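Local structure of putative enoyl-CoA hydratase/isomerase (Acinetobacter baumannii, 3FDU) at residues N128-Q133 with F170-A175. The protein probably acts on acyl-CoA thioesters as an enoyl-CoA hydratase or isomerase of the crotonase family. The protein carries 4 engineered substitutions. Residues are numbered along the deposited sequence; the frame is centred on the assembly and turned at random.
Sequences NTALFQ and FNAETA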
loop_
_atom_site.group_PDB
_atom_site.type_symbol
_atom_site.label_atom_id
_atom_site.label_comp_id
_atom_site.label_asym_id
_atom_site.label_seq_id
_atom_site.Cartn_x
_atom_site.Cartn_y
_atom_site.Cartn_z
ATOM N N ASN A 128 13.786 -4.457 19.127
ATOM C CA ASN A 128 12.519 -4.487 19.839
ATOM C C ASN A 128 12.396 -3.365 20.857
ATOM O O ASN A 128 11.335 -3.192 21.494
ATOM C CB ASN A 128 12.319 -5.836 20.539
ATOM C CG ASN A 128 10.836 -6.245 20.617
ATOM O OD1 ASN A 128 10.031 -5.916 19.739
ATOM N ND2 ASN A 128 10.508 -7.060 21.619
ATOM N N THR A 129 13.480 -2.626 21.048
ATOM C CA THR A 129 13.436 -1.476 21.976
ATOM C C THR A 129 12.817 -0.221 21.310
ATOM O O THR A 129 12.561 0.791 21.980
ATOM C CB THR A 129 14.850 -1.037 22.495
ATOM O OG1 THR A 129 15.584 -0.363 21.449
ATOM C CG2 THR A 129 15.690 -2.222 23.041
ATOM N N ALA A 130 12.586 -0.288 20.004
ATOM C CA ALA A 130 12.085 0.870 19.271
ATOM C C ALA A 130 10.657 1.275 19.661
ATOM O O ALA A 130 9.755 0.453 19.727
ATOM C CB ALA A 130 12.182 0.621 17.797
ATOM N N LEU A 131 10.462 2.566 19.895
ATOM C CA LEU A 131 9.159 3.073 20.265
ATOM C C LEU A 131 8.861 4.268 19.374
ATOM O O LEU A 131 9.533 5.295 19.461
ATOM C CB LEU A 131 9.131 3.508 21.751
ATOM C CG LEU A 131 9.137 2.319 22.757
ATOM C CD1 LEU A 131 9.292 2.932 24.146
ATOM C CD2 LEU A 131 7.879 1.391 22.645
ATOM N N PHE A 132 7.842 4.134 18.553
ATOM C CA PHE A 132 7.559 5.122 17.507
ATOM C C PHE A 132 6.320 5.964 17.863
ATOM O O PHE A 132 5.414 5.499 18.538
ATOM C CB PHE A 132 7.273 4.432 16.177
ATOM C CG PHE A 132 8.366 3.495 15.685
ATOM C CD1 PHE A 132 9.351 3.962 14.822
ATOM C CD2 PHE A 132 8.370 2.146 16.037
ATOM C CE1 PHE A 132 10.349 3.105 14.336
ATOM C CE2 PHE A 132 9.374 1.269 15.567
ATOM C CZ PHE A 132 10.372 1.745 14.716
ATOM N N GLN A 133 6.248 7.179 17.306
ATOM C CA GLN A 133 5.035 7.973 17.449
ATOM C C GLN A 133 5.015 9.082 16.403
ATOM O O GLN A 133 6.072 9.621 16.051
ATOM C CB GLN A 133 4.968 8.599 18.862
ATOM C CG GLN A 133 3.599 9.358 19.131
ATOM C CD GLN A 133 3.700 10.119 20.449
ATOM O OE1 GLN A 133 4.809 10.350 20.935
ATOM N NE2 GLN A 133 2.570 10.456 21.037
ATOM N N PHE A 170 3.531 3.389 19.272
ATOM C CA PHE A 170 3.409 2.050 18.678
ATOM C C PHE A 170 4.763 1.343 18.645
ATOM O O PHE A 170 5.811 1.999 18.662
ATOM C CB PHE A 170 2.683 2.050 17.307
ATOM C CG PHE A 170 3.395 2.870 16.173
ATOM C CD1 PHE A 170 4.263 2.234 15.248
ATOM C CD2 PHE A 170 3.156 4.253 16.041
ATOM C CE1 PHE A 170 4.891 2.974 14.196
ATOM C CE2 PHE A 170 3.772 5.003 14.987
ATOM C CZ PHE A 170 4.671 4.351 14.092
ATOM N N ASN A 171 4.756 -0.003 18.632
ATOM C CA ASN A 171 5.990 -0.707 18.876
ATOM C C ASN A 171 6.605 -1.168 17.555
ATOM O O ASN A 171 6.116 -0.790 16.460
ATOM C CB ASN A 171 5.768 -1.908 19.810
ATOM C CG ASN A 171 4.721 -2.887 19.257
ATOM O OD1 ASN A 171 4.542 -2.993 18.037
ATOM N ND2 ASN A 171 4.026 -3.593 20.143
ATOM N N ALA A 172 7.702 -1.923 17.628
ATOM C CA ALA A 172 8.374 -2.319 16.380
ATOM C C ALA A 172 7.523 -3.283 15.542
ATOM O O ALA A 172 7.558 -3.255 14.317
ATOM C CB ALA A 172 9.786 -2.908 16.664
ATOM N N GLU A 173 6.716 -4.127 16.178
ATOM C CA GLU A 173 5.878 -5.060 15.427
ATOM C C GLU A 173 4.810 -4.329 14.627
ATOM O O GLU A 173 4.485 -4.709 13.511
ATOM C CB GLU A 173 5.232 -6.083 16.372
ATOM C CG GLU A 173 6.217 -7.070 17.027
ATOM C CD GLU A 173 7.181 -6.448 18.067
ATOM O OE1 GLU A 173 6.884 -5.386 18.695
ATOM O OE2 GLU A 173 8.263 -7.061 18.259
ATOM N N THR A 174 4.210 -3.302 15.223
ATOM C CA THR A 174 3.261 -2.436 14.500
ATOM C C THR A 174 3.982 -1.727 13.324
ATOM O O THR A 174 3.437 -1.683 12.229
ATOM C CB THR A 174 2.627 -1.371 15.446
ATOM O OG1 THR A 174 1.801 -2.055 16.414
ATOM C CG2 THR A 174 1.717 -0.335 14.662
ATOM N N ALA A 175 5.184 -1.195 13.563
ATOM C CA ALA A 175 5.909 -0.466 12.526
ATOM C C ALA A 175 6.276 -1.429 11.417
ATOM O O ALA A 175 6.228 -1.077 10.253
ATOM C CB ALA A 175 7.214 0.196 13.095
HETATM O O HOH W 1 8.989 -2.267 20.092
#
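Ala130 O and Ala172 N meet through a water that Asn128 O also holds. The water oxygen accepts from Ala172 N at 2.8 Å and donates to Asn128 O and Ala130 O. This lies at one end of a short antiparallel bridge in the smaller, three-stranded sheet of the crotonase fold. Strand 131-133 is the middle strand, between 109-111 and 169-170. Phe132 and Phe170 form a hydrogen-bonded pair: Phe132 N donates to Phe170 O at 2.9 Å, nearly straight at 169°, and Phe170 N donates back to Phe132 O. Both side chains lie on the same face of the sheet. With CG between its backbone N and carbonyl carbon (chi1 62°), Phe170 presents a ring face to Phe132 CB. That CB stands 3.5 Å from the Phe170 ring centroid, offset toward the rim, in a CH-pi contact. The two ring planes are only 16° apart but slid, with little overlap. Just after the bridge, Asn171 N-caps helix 172-177, its OD1 accepting from Thr174 N at 2.9 Å. The first helical turn brings Ala175 against Phe132, and both side chains also touch Val181. Ala175 CB lies over one face of the Phe132 ring, 3.5 Å from Phe132 CE2.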